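Local coordinates for protein putative TetR-family transcriptional regulator (Rhodococcus sp., PDB 2G3B) that probably binds operator DNA through an N-terminal helix-turn-helix and regulates transcription, as other TetR-family repressors do, at residues A[9-14]-A[31-36]; A[24-29]-A[48-53]; A[56-61]-A[99-104]. One frame throughout, in Å; residues are numbered along the deposited sequence.

Interaction 1 (A[9-14]-A[31-36]); sequences LKASAT and EVAGVS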
ATOM      1  N   LEU A   9     -17.710   9.703  13.760  1.00 30.80           N
ATOM      2  CA  LEU A   9     -16.839   9.308  12.640  1.00 30.99           C
ATOM      3  C   LEU A   9     -15.407   9.808  12.918  1.00 31.66           C
ATOM      4  O   LEU A   9     -14.420   9.084  12.743  1.00 34.52           O
ATOM      5  CB  LEU A   9     -17.427   9.854  11.316  1.00 30.08           C
ATOM      6  CG  LEU A   9     -18.764   9.155  10.986  1.00 30.93           C
ATOM      7  CD1 LEU A   9     -19.420   9.646   9.731  1.00 31.90           C
ATOM      8  CD2 LEU A   9     -18.555   7.644  10.959  1.00 31.13           C
ATOM      9  N   LYS A  10     -15.293  11.034  13.408  1.00 32.63           N
ATOM     10  CA  LYS A  10     -13.991  11.572  13.798  1.00 32.35           C
ATOM     11  C   LYS A  10     -13.288  10.659  14.849  1.00 31.76           C
ATOM     12  O   LYS A  10     -12.076  10.396  14.768  1.00 31.52           O
ATOM     13  CB  LYS A  10     -14.225  12.967  14.344  1.00 32.59           C
ATOM     14  CG  LYS A  10     -13.014  13.680  14.897  1.00 34.65           C
ATOM     15  CD  LYS A  10     -13.515  14.870  15.699  1.00 42.14           C
ATOM     16  CE  LYS A  10     -13.953  15.971  14.741  1.00 45.21           C
ATOM     17  N   ALA A  11     -14.036  10.232  15.867  1.00 30.40           N
ATOM     18  CA  ALA A  11     -13.508   9.316  16.884  1.00 29.99           C
ATOM     19  C   ALA A  11     -13.194   7.949  16.282  1.00 30.92           C
ATOM     20  O   ALA A  11     -12.256   7.272  16.688  1.00 32.03           O
ATOM     21  CB  ALA A  11     -14.552   9.174  18.070  1.00 29.15           C
ATOM     22  N   SER A  12     -13.983   7.531  15.302  1.00 31.72           N
ATOM     23  CA  SER A  12     -13.750   6.260  14.635  1.00 32.92           C
ATOM     24  C   SER A  12     -12.464   6.300  13.826  1.00 32.00           C
ATOM     25  O   SER A  12     -11.674   5.368  13.906  1.00 32.00           O
ATOM     26  CB  SER A  12     -14.959   5.895  13.742  1.00 33.80           C
ATOM     27  OG  SER A  12     -16.104   5.687  14.586  1.00 37.13           O
ATOM     28  N   ALA A  13     -12.255   7.379  13.072  1.00 31.98           N
ATOM     29  CA  ALA A  13     -10.984   7.591  12.347  1.00 31.87           C
ATOM     30  C   ALA A  13      -9.731   7.491  13.255  1.00 31.80           C
ATOM     31  O   ALA A  13      -8.744   6.805  12.909  1.00 33.28           O
ATOM     32  CB  ALA A  13     -11.026   8.948  11.612  1.00 31.13           C
ATOM     33  N   THR A  14      -9.769   8.146  14.413  1.00 29.92           N
ATOM     34  CA  THR A  14      -8.677   8.057  15.386  1.00 30.77           C
ATOM     35  C   THR A  14      -8.423   6.639  15.947  1.00 31.04           C
ATOM     36  O   THR A  14      -7.285   6.211  16.022  1.00 31.01           O
ATOM     37  CB  THR A  14      -8.950   9.034  16.563  1.00 31.57           C
ATOM     38  OG1 THR A  14      -9.179  10.333  16.010  1.00 32.10           O
ATOM     39  CG2 THR A  14      -7.764   9.072  17.561  1.00 32.88           C
ATOM     40  N   GLU A  31     -17.962   6.733  23.705  1.00 36.70           N
ATOM     41  CA  GLU A  31     -17.465   7.546  24.836  1.00 36.79           C
ATOM     42  C   GLU A  31     -16.602   8.724  24.332  1.00 36.44           C
ATOM     43  O   GLU A  31     -16.835   9.867  24.701  1.00 36.99           O
ATOM     44  CB  GLU A  31     -16.655   6.702  25.810  1.00 36.95           C
ATOM     45  CG  GLU A  31     -17.441   6.032  26.879  1.00 39.85           C
ATOM     46  N   VAL A  32     -15.643   8.455  23.444  1.00 36.38           N
ATOM     47  CA  VAL A  32     -14.832   9.537  22.889  1.00 36.00           C
ATOM     48  C   VAL A  32     -15.742  10.601  22.309  1.00 36.12           C
ATOM     49  O   VAL A  32     -15.528  11.815  22.540  1.00 35.67           O
ATOM     50  CB  VAL A  32     -13.790   9.056  21.837  1.00 36.02           C
ATOM     51  CG1 VAL A  32     -13.086  10.238  21.187  1.00 35.67           C
ATOM     52  CG2 VAL A  32     -12.745   8.180  22.516  1.00 36.78           C
ATOM     53  N   ALA A  33     -16.815  10.158  21.650  1.00 34.47           N
ATOM     54  CA  ALA A  33     -17.610  11.079  20.868  1.00 33.68           C
ATOM     55  C   ALA A  33     -18.634  11.812  21.712  1.00 32.91           C
ATOM     56  O   ALA A  33     -19.310  12.689  21.197  1.00 32.49           O
ATOM     57  CB  ALA A  33     -18.283  10.371  19.628  1.00 32.23           C
ATOM     58  N   GLY A  34     -18.736  11.445  22.989  1.00 32.86           N
ATOM     59  CA  GLY A  34     -19.679  12.053  23.927  1.00 32.22           C
ATOM     60  C   GLY A  34     -21.104  11.617  23.633  1.00 31.91           C
ATOM     61  O   GLY A  34     -22.081  12.373  23.878  1.00 28.89           O
ATOM     62  N   VAL A  35     -21.248  10.414  23.071  1.00 30.70           N
ATOM     63  CA  VAL A  35     -22.609   9.909  22.780  1.00 31.32           C
ATOM     64  C   VAL A  35     -22.831   8.503  23.325  1.00 31.60           C
ATOM     65  O   VAL A  35     -21.905   7.914  23.835  1.00 33.99           O
ATOM     66  CB  VAL A  35     -22.895   9.958  21.262  1.00 31.30           C
ATOM     67  CG1 VAL A  35     -22.751  11.441  20.744  1.00 33.57           C
ATOM     68  CG2 VAL A  35     -21.944   9.017  20.507  1.00 28.73           C
ATOM     69  N   SER A  36     -24.037   7.959  23.187  1.00 31.14           N
ATOM     70  CA  SER A  36     -24.324   6.626  23.667  1.00 29.85           C
ATOM     71  C   SER A  36     -24.070   5.634  22.540  1.00 29.93           C
ATOM     72  O   SER A  36     -24.275   5.939  21.381  1.00 30.81           O
ATOM     73  CB  SER A  36     -25.790   6.520  24.082  1.00 30.63           C
ATOM     74  OG  SER A  36     -26.598   6.515  22.903  1.00 30.70           O
TER

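Interaction 2 (A[24-29]-A[48-53]); sequences LRVNDV and IGLLEA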
ATOM      1  N   LEU A  24     -10.790  -0.896  17.534  1.00 47.74           N
ATOM      2  CA  LEU A  24     -12.009  -0.104  17.445  1.00 46.85           C
ATOM      3  C   LEU A  24     -13.122  -0.802  18.221  1.00 46.49           C
ATOM      4  O   LEU A  24     -13.553  -1.910  17.860  1.00 46.39           O
ATOM      5  CB  LEU A  24     -12.453   0.037  15.991  1.00 46.65           C
ATOM      6  CG  LEU A  24     -13.758   0.766  15.653  1.00 47.64           C
ATOM      7  CD1 LEU A  24     -13.572   2.282  15.597  1.00 46.25           C
ATOM      8  CD2 LEU A  24     -14.293   0.295  14.278  1.00 47.93           C
ATOM      9  N   ARG A  25     -13.612  -0.127  19.253  1.00 44.59           N
ATOM     10  CA  ARG A  25     -14.684  -0.651  20.029  1.00 43.43           C
ATOM     11  C   ARG A  25     -15.795   0.432  20.040  1.00 42.90           C
ATOM     12  O   ARG A  25     -15.526   1.624  20.278  1.00 41.00           O
ATOM     13  CB  ARG A  25     -14.161  -0.964  21.434  1.00 43.41           C
ATOM     14  CG  ARG A  25     -13.274  -2.231  21.579  1.00 42.22           C
ATOM     15  CD  ARG A  25     -13.188  -2.621  23.088  1.00 46.82           C
ATOM     16  NE  ARG A  25     -14.418  -3.239  23.627  1.00 52.65           N
ATOM     17  CZ  ARG A  25     -15.236  -2.727  24.565  1.00 53.46           C
ATOM     18  NH1 ARG A  25     -15.000  -1.559  25.155  1.00 55.12           N
ATOM     19  NH2 ARG A  25     -16.306  -3.408  24.922  1.00 53.17           N
ATOM     20  N   VAL A  26     -17.018   0.017  19.740  1.00 42.03           N
ATOM     21  CA  VAL A  26     -18.205   0.926  19.749  1.00 43.30           C
ATOM     22  C   VAL A  26     -18.336   1.738  21.033  1.00 42.89           C
ATOM     23  O   VAL A  26     -18.590   2.956  21.001  1.00 43.73           O
ATOM     24  CB  VAL A  26     -19.489   0.125  19.468  1.00 43.12           C
ATOM     25  CG1 VAL A  26     -20.759   0.907  19.832  1.00 44.53           C
ATOM     26  CG2 VAL A  26     -19.508  -0.300  17.988  1.00 44.43           C
ATOM     27  N   ASN A  27     -18.131   1.080  22.161  1.00 42.08           N
ATOM     28  CA  ASN A  27     -18.257   1.744  23.463  1.00 42.55           C
ATOM     29  C   ASN A  27     -17.225   2.823  23.670  1.00 42.25           C
ATOM     30  O   ASN A  27     -17.523   3.889  24.233  1.00 40.45           O
ATOM     31  CB  ASN A  27     -18.106   0.732  24.580  1.00 43.55           C
ATOM     32  CG  ASN A  27     -19.397   0.056  24.919  1.00 46.82           C
ATOM     33  OD1 ASN A  27     -20.387   0.172  24.185  1.00 51.88           O
ATOM     34  ND2 ASN A  27     -19.404  -0.663  26.043  1.00 50.19           N
ATOM     35  N   ASP A  28     -15.998   2.549  23.214  1.00 41.41           N
ATOM     36  CA  ASP A  28     -14.933   3.529  23.339  1.00 41.91           C
ATOM     37  C   ASP A  28     -15.139   4.723  22.384  1.00 41.22           C
ATOM     38  O   ASP A  28     -15.044   5.897  22.816  1.00 41.65           O
ATOM     39  CB  ASP A  28     -13.553   2.876  23.147  1.00 42.40           C
ATOM     40  CG  ASP A  28     -13.291   1.754  24.155  1.00 44.82           C
ATOM     41  OD1 ASP A  28     -13.738   1.848  25.332  1.00 46.92           O
ATOM     42  OD2 ASP A  28     -12.629   0.772  23.777  1.00 49.42           O
ATOM     43  N   VAL A  29     -15.448   4.411  21.121  1.00 39.60           N
ATOM     44  CA  VAL A  29     -15.798   5.409  20.096  1.00 38.79           C
ATOM     45  C   VAL A  29     -16.929   6.295  20.586  1.00 38.15           C
ATOM     46  O   VAL A  29     -16.834   7.534  20.618  1.00 38.32           O
ATOM     47  CB  VAL A  29     -16.249   4.728  18.772  1.00 38.72           C
ATOM     48  CG1 VAL A  29     -16.832   5.781  17.789  1.00 38.26           C
ATOM     49  CG2 VAL A  29     -15.085   4.031  18.129  1.00 38.21           C
ATOM     50  N   ILE A  48     -20.105  -3.006  10.719  1.00 31.04           N
ATOM     51  CA  ILE A  48     -19.750  -2.790   9.296  1.00 32.45           C
ATOM     52  C   ILE A  48     -20.321  -1.458   8.753  1.00 31.06           C
ATOM     53  O   ILE A  48     -19.651  -0.765   7.984  1.00 31.70           O
ATOM     54  CB  ILE A  48     -20.080  -4.039   8.374  1.00 33.08           C
ATOM     55  CG1 ILE A  48     -19.377  -3.947   7.016  1.00 32.10           C
ATOM     56  CG2 ILE A  48     -21.583  -4.292   8.167  1.00 34.13           C
ATOM     57  CD1 ILE A  48     -17.835  -3.824   7.074  1.00 35.07           C
ATOM     58  N   GLY A  49     -21.546  -1.111   9.141  1.00 30.22           N
ATOM     59  CA  GLY A  49     -22.108   0.220   8.737  1.00 29.58           C
ATOM     60  C   GLY A  49     -21.232   1.367   9.249  1.00 28.90           C
ATOM     61  O   GLY A  49     -21.003   2.354   8.541  1.00 29.06           O
ATOM     62  N   LEU A  50     -20.731   1.239  10.488  1.00 28.78           N
ATOM     63  CA  LEU A  50     -19.804   2.226  11.083  1.00 28.98           C
ATOM     64  C   LEU A  50     -18.543   2.365  10.229  1.00 30.14           C
ATOM     65  O   LEU A  50     -18.108   3.486   9.883  1.00 30.03           O
ATOM     66  CB  LEU A  50     -19.469   1.881  12.594  1.00 30.45           C
ATOM     67  CG  LEU A  50     -18.455   2.818  13.339  1.00 29.46           C
ATOM     68  CD1 LEU A  50     -19.033   4.235  13.436  1.00 27.27           C
ATOM     69  CD2 LEU A  50     -18.016   2.339  14.752  1.00 27.89           C
ATOM     70  N   LEU A  51     -17.970   1.230   9.840  1.00 30.59           N
ATOM     71  CA  LEU A  51     -16.680   1.247   9.125  1.00 31.50           C
ATOM     72  C   LEU A  51     -16.867   1.814   7.716  1.00 30.26           C
ATOM     73  O   LEU A  51     -16.048   2.642   7.242  1.00 32.11           O
ATOM     74  CB  LEU A  51     -16.080  -0.168   9.064  1.00 31.24           C
ATOM     75  CG  LEU A  51     -15.603  -0.752  10.408  1.00 36.09           C
ATOM     76  CD1 LEU A  51     -15.262  -2.222  10.309  1.00 37.28           C
ATOM     77  CD2 LEU A  51     -14.434   0.007  10.958  1.00 40.44           C
ATOM     78  N   GLU A  52     -17.934   1.372   7.054  1.00 30.84           N
ATOM     79  CA  GLU A  52     -18.307   1.947   5.751  1.00 32.07           C
ATOM     80  C   GLU A  52     -18.400   3.463   5.846  1.00 31.10           C
ATOM     81  O   GLU A  52     -17.799   4.173   5.076  1.00 30.86           O
ATOM     82  CB  GLU A  52     -19.633   1.404   5.261  1.00 31.58           C
ATOM     83  CG  GLU A  52     -20.061   2.115   3.945  1.00 34.55           C
ATOM     84  CD  GLU A  52     -21.292   1.485   3.264  1.00 37.54           C
ATOM     85  OE1 GLU A  52     -21.316   0.248   3.086  1.00 43.01           O
ATOM     86  OE2 GLU A  52     -22.229   2.229   2.892  1.00 41.18           O
ATOM     87  N   ALA A  53     -19.140   3.971   6.832  1.00 31.22           N
ATOM     88  CA  ALA A  53     -19.268   5.416   6.993  1.00 29.73           C
ATOM     89  C   ALA A  53     -17.934   6.085   7.352  1.00 29.73           C
ATOM     90  O   ALA A  53     -17.659   7.228   6.908  1.00 29.50           O
ATOM     91  CB  ALA A  53     -20.389   5.749   8.027  1.00 29.64           C
TER

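Interaction 3 (A[56-61]-A[99-104]); sequences NYINDR and LAWNEL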
ATOM      1  N   ASN A  56     -15.875   6.534   4.231  1.00 31.72           N
ATOM      2  CA  ASN A  56     -16.314   7.692   3.447  1.00 32.10           C
ATOM      3  C   ASN A  56     -15.932   9.041   4.103  1.00 33.55           C
ATOM      4  O   ASN A  56     -15.571   9.999   3.402  1.00 34.40           O
ATOM      5  CB  ASN A  56     -17.813   7.625   3.185  1.00 33.77           C
ATOM      6  CG  ASN A  56     -18.156   6.693   2.045  1.00 34.69           C
ATOM      7  OD1 ASN A  56     -17.374   6.542   1.054  1.00 35.67           O
ATOM      8  ND2 ASN A  56     -19.287   6.026   2.179  1.00 35.25           N
ATOM      9  N   TYR A  57     -16.044   9.106   5.428  1.00 32.44           N
ATOM     10  CA  TYR A  57     -15.609  10.267   6.215  1.00 32.65           C
ATOM     11  C   TYR A  57     -14.124  10.631   5.925  1.00 31.69           C
ATOM     12  O   TYR A  57     -13.813  11.777   5.622  1.00 32.09           O
ATOM     13  CB  TYR A  57     -15.818   9.951   7.694  1.00 33.18           C
ATOM     14  CG  TYR A  57     -15.486  11.119   8.611  1.00 33.39           C
ATOM     15  CD1 TYR A  57     -16.378  12.165   8.755  1.00 29.47           C
ATOM     16  CD2 TYR A  57     -14.247  11.189   9.260  1.00 36.01           C
ATOM     17  CE1 TYR A  57     -16.078  13.258   9.565  1.00 34.94           C
ATOM     18  CE2 TYR A  57     -13.933  12.285  10.079  1.00 37.65           C
ATOM     19  CZ  TYR A  57     -14.867  13.297  10.228  1.00 36.72           C
ATOM     20  OH  TYR A  57     -14.612  14.390  11.045  1.00 42.40           O
ATOM     21  N   ILE A  58     -13.243   9.635   6.012  1.00 31.55           N
ATOM     22  CA  ILE A  58     -11.794   9.775   5.766  1.00 32.15           C
ATOM     23  C   ILE A  58     -11.567  10.270   4.319  1.00 32.80           C
ATOM     24  O   ILE A  58     -10.753  11.204   4.060  1.00 31.26           O
ATOM     25  CB  ILE A  58     -11.091   8.411   6.041  1.00 33.52           C
ATOM     26  CG1 ILE A  58     -11.149   8.102   7.564  1.00 34.25           C
ATOM     27  CG2 ILE A  58      -9.668   8.394   5.555  1.00 32.09           C
ATOM     28  CD1 ILE A  58     -10.961   6.610   7.871  1.00 38.83           C
ATOM     29  N   ASN A  59     -12.319   9.671   3.398  1.00 32.92           N
ATOM     30  CA  ASN A  59     -12.223  10.100   1.967  1.00 34.51           C
ATOM     31  C   ASN A  59     -12.703  11.546   1.763  1.00 35.10           C
ATOM     32  O   ASN A  59     -12.051  12.320   1.053  1.00 36.06           O
ATOM     33  CB  ASN A  59     -12.998   9.172   1.039  1.00 32.85           C
ATOM     34  CG  ASN A  59     -12.736   9.472  -0.468  1.00 35.09           C
ATOM     35  OD1 ASN A  59     -11.594   9.607  -0.878  1.00 33.10           O
ATOM     36  ND2 ASN A  59     -13.788   9.657  -1.226  1.00 30.16           N
ATOM     37  N   ASP A  60     -13.833  11.898   2.372  1.00 35.57           N
ATOM     38  CA  ASP A  60     -14.295  13.283   2.408  1.00 36.83           C
ATOM     39  C   ASP A  60     -13.285  14.241   3.012  1.00 36.47           C
ATOM     40  O   ASP A  60     -13.080  15.311   2.471  1.00 35.93           O
ATOM     41  CB  ASP A  60     -15.623  13.422   3.167  1.00 37.37           C
ATOM     42  CG  ASP A  60     -16.794  12.804   2.403  1.00 42.74           C
ATOM     43  OD1 ASP A  60     -16.646  12.478   1.199  1.00 49.14           O
ATOM     44  OD2 ASP A  60     -17.853  12.628   2.998  1.00 45.54           O
ATOM     45  N   ARG A  61     -12.666  13.855   4.123  1.00 35.79           N
ATOM     46  CA  ARG A  61     -11.600  14.653   4.725  1.00 38.10           C
ATOM     47  C   ARG A  61     -10.377  14.821   3.786  1.00 39.44           C
ATOM     48  O   ARG A  61      -9.821  15.943   3.673  1.00 39.57           O
ATOM     49  CB  ARG A  61     -11.170  14.021   6.057  1.00 38.95           C
ATOM     50  CG  ARG A  61     -10.666  15.019   7.083  1.00 42.69           C
ATOM     51  CD  ARG A  61     -10.817  14.508   8.534  1.00 39.96           C
ATOM     52  NE  ARG A  61     -10.030  13.291   8.760  1.00 37.73           N
ATOM     53  CZ  ARG A  61      -9.808  12.777   9.953  1.00 38.87           C
ATOM     54  NH1 ARG A  61     -10.353  13.385  11.027  1.00 35.34           N
ATOM     55  NH2 ARG A  61      -9.071  11.666  10.066  1.00 36.24           N
ATOM     56  N   LEU A  99      -2.890   6.897   8.158  1.00 32.28           N
ATOM     57  CA  LEU A  99      -2.818   5.759   9.034  1.00 32.89           C
ATOM     58  C   LEU A  99      -4.079   4.909   9.000  1.00 32.78           C
ATOM     59  O   LEU A  99      -3.968   3.678   8.934  1.00 33.54           O
ATOM     60  CB  LEU A  99      -2.533   6.156  10.506  1.00 34.00           C
ATOM     61  CG  LEU A  99      -1.165   6.740  10.778  1.00 35.09           C
ATOM     62  CD1 LEU A  99      -1.218   7.576  12.103  1.00 36.36           C
ATOM     63  CD2 LEU A  99      -0.120   5.543  10.827  1.00 32.43           C
ATOM     64  N   ALA A 100      -5.250   5.548   9.099  1.00 31.37           N
ATOM     65  CA  ALA A 100      -6.554   4.844   9.124  1.00 30.91           C
ATOM     66  C   ALA A 100      -6.782   4.133   7.797  1.00 32.00           C
ATOM     67  O   ALA A 100      -7.130   2.967   7.788  1.00 31.38           O
ATOM     68  CB  ALA A 100      -7.692   5.813   9.410  1.00 32.18           C
ATOM     69  N   TRP A 101      -6.464   4.797   6.675  1.00 31.61           N
ATOM     70  CA  TRP A 101      -6.629   4.173   5.373  1.00 32.70           C
ATOM     71  C   TRP A 101      -5.678   2.982   5.239  1.00 33.14           C
ATOM     72  O   TRP A 101      -6.073   1.934   4.768  1.00 34.18           O
ATOM     73  CB  TRP A 101      -6.349   5.208   4.265  1.00 33.40           C
ATOM     74  CG  TRP A 101      -6.702   4.744   2.942  1.00 35.39           C
ATOM     75  CD1 TRP A 101      -5.872   4.113   2.027  1.00 35.13           C
ATOM     76  CD2 TRP A 101      -7.982   4.866   2.318  1.00 35.13           C
ATOM     77  NE1 TRP A 101      -6.601   3.830   0.888  1.00 38.28           N
ATOM     78  CE2 TRP A 101      -7.886   4.278   1.039  1.00 34.90           C
ATOM     79  CE3 TRP A 101      -9.221   5.372   2.736  1.00 36.14           C
ATOM     80  CZ2 TRP A 101      -8.981   4.226   0.148  1.00 36.34           C
ATOM     81  CZ3 TRP A 101     -10.300   5.313   1.860  1.00 36.30           C
ATOM     82  CH2 TRP A 101     -10.163   4.744   0.573  1.00 37.91           C
ATOM     83  N   ASN A 102      -4.413   3.172   5.600  1.00 33.74           N
ATOM     84  CA  ASN A 102      -3.422   2.105   5.634  1.00 34.11           C
ATOM     85  C   ASN A 102      -3.919   0.856   6.388  1.00 34.22           C
ATOM     86  O   ASN A 102      -3.799  -0.274   5.890  1.00 33.20           O
ATOM     87  CB  ASN A 102      -2.150   2.649   6.316  1.00 33.92           C
ATOM     88  CG  ASN A 102      -0.900   1.884   5.917  1.00 38.84           C
ATOM     89  OD1 ASN A 102      -0.343   1.146   6.714  1.00 44.17           O
ATOM     90  ND2 ASN A 102      -0.465   2.058   4.683  1.00 31.82           N
ATOM     91  N   GLU A 103      -4.518   1.081   7.572  1.00 33.61           N
ATOM     92  CA  GLU A 103      -5.126  -0.000   8.383  1.00 33.74           C
ATOM     93  C   GLU A 103      -6.286  -0.688   7.682  1.00 32.41           C
ATOM     94  O   GLU A 103      -6.364  -1.910   7.624  1.00 32.61           O
ATOM     95  CB  GLU A 103      -5.622   0.532   9.745  1.00 33.47           C
ATOM     96  CG  GLU A 103      -4.487   0.842  10.725  1.00 35.33           C
ATOM     97  CD  GLU A 103      -3.850  -0.430  11.306  1.00 39.18           C
ATOM     98  OE1 GLU A 103      -4.456  -1.538  11.240  1.00 36.20           O
ATOM     99  OE2 GLU A 103      -2.737  -0.295  11.871  1.00 43.56           O
ATOM    100  N   LEU A 104      -7.202   0.097   7.173  1.00 32.08           N
ATOM    101  CA  LEU A 104      -8.351  -0.469   6.444  1.00 31.76           C
ATOM    102  C   LEU A 104      -7.954  -1.239   5.209  1.00 31.99           C
ATOM    103  O   LEU A 104      -8.514  -2.335   4.913  1.00 32.35           O
ATOM    104  CB  LEU A 104      -9.293   0.662   6.055  1.00 31.55           C
ATOM    105  CG  LEU A 104      -9.985   1.283   7.285  1.00 35.15           C
ATOM    106  CD1 LEU A 104     -10.395   2.722   6.980  1.00 36.33           C
ATOM    107  CD2 LEU A 104     -11.191   0.456   7.796  1.00 39.92           C
TER

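Interaction 1 (A[9-14]-A[31-36])
Val32 meets Ala11 with its CB and one of its two methyls, and this is the closest packing between 9-14 and 31-36. Followed outward, the valine first brings CB to 3.8 Å from Ala11 CB. One bond further, CG1 comes to 3.6 Å from the same Ala11 CB, a normal van der Waals distance. The branch lies on this side because CG1 is anti to the backbone N of Val32 (chi1 174°), which places it beside the carbonyl carbon; CG2, anti to the carbonyl carbon, takes no part. Ala33 adds a looser neighbour, its CB standing 4.2 Å from Ala11 CB. Ala11 is buried, its single methyl serving both partners, and its size lets the backbones approach to 6.0 Å between Ala11 CA and Ala33 CA. The contact is entirely apolar and modest in extent, with Val32 at its solvent side.

Just beyond, the helix ends in a Schellman motif: Gly34 takes a positive phi (73°) and its N bonds back to Glu31 O. The chain then turns to Ser36, which caps the next helix; Ser36 OG accepts from Leu39 N. Helix 26-33 is the first helix of the predicted helix-turn-helix, and here its C-terminal turn rests on helix 2-23, where Ala33 also touches Ala7 and Ile8. On another side of helix 2-23, Leu9 and Lys10 lie against Tyr57 of helix 47-66.

Interaction 2 (A[24-29]-A[48-53])
Leu24 and Leu51 press their CD2 methyls together at 3.3 Å, tighter than carbons usually pack, while the rest of the interface between 24-29 and 48-53 is relaxed. The two side chains run alongside each other with opposite headings. Leu24 already points toward helix 47-66, and with CG anti to the backbone N (chi1 177°) its methyls continue to Leu51; Leu51 starts off to one side, and it is its CD2 methyl that closes the gap. The same Leu24 CD2 also lies 4.3 Å from Leu50 CD2, so one methyl is shared by two successive residues of the helix.

On the looser side, Val26 CG2 stands 4.4 Å from Leu50 CD2. Here Leu50 points toward 24-29, whereas the valine lies partly exposed at the start of its helix. The backbones stay well separated, 8.9 Å from Val26 CA to Leu50 CA, and the gap is spanned by the two side chains together. Facing away from this apolar seam, exposed Arg25 at the N-cap position makes a salt bridge from NH1 to Asp28 OD2 (3.6 Å) within its own segment.

The contact fastens the entry to the first helix of the predicted helix-turn-helix onto helix 47-66. Helix 2-23 closes the buried side, with Ala15 against Leu24, Ser12 against Leu50 and Ile21 against Leu51; helix 37-44 adds Tyr41 against Val26 and Leu40 against Val29.

Interaction 3 (A[56-61]-A[99-104])
Ile58 takes part in every close contact between 56-61 and 99-104, sending its two branches to different partners. The longer branch ends in CD1, and Ile58 CD1 lies 3.7 Å from Ala100 CB and 4.0 Å from Leu104 CD1. Ala100 and Leu104 are one helical turn apart and present methyls side by side; Ile58 and Leu104 meet end on, methyl to methyl. The other branch approaches the six-membered ring of Trp101 obliquely, Ile58 CG2 lying 4.2 Å from Trp101 CE3. Ile58 can serve both because CG1 is anti to the carbonyl carbon (chi1 -69°), leaving CG2 anti to the backbone N and turned to the indole. The Trp101 side chain sets off obliquely, and its ring then turns back to bring CE3 near the isoleucine.

The axes of the two segments pass 10.6 Å apart at 139° between their N-to-C directions, broadly antiparallel but clearly inclined. At such a spacing side chains fill the gap, and Ala100 gives Ile58 room to project.

In the next shell, polar pairs tie the same two helices together: Arg61 forms a salt bridge through NH2 with Glu96 OE1 and a hydrogen bond through NE with Asn97 OD1.

Helix 47-66, which follows the predicted helix-turn-helix, thus packs on helix 92-110 of the C-terminal region. Trp101 is flanked by Leu118, Thr121 and Thr122 of helix 115-139 and by Glu160 of helix 148-167, and a glycerol, probably from the crystallisation liquor, lies near its ring and is hydrogen-bonded to Asn59 OD1. Helix 2-23 adds Ile21 against Leu104, while Glu103 pairs with Arg22 of the second subunit.

Interactions 1 and 2 lie within the N-terminal tetR-family region, their centres 9 Å apart, and both use helix 26-33. Their segments alternate along the chain, so the two contacts interlock helices 2-23, 26-33 and 47-66 into one compact bundle; the two sites also touch, Ser12 OG packing 3.3 Å from Val29 CG1. Interaction 3 follows in series and lies close to the centre of the chain, about 13 Å from interaction 2 and about 15 Å from interaction 1, centre to centre. Helix 47-66, shared by interactions 2 and 3, therefore joins the predicted DNA-binding unit to the C-terminal helices, consistent with its connecting role in TetR-family regulators.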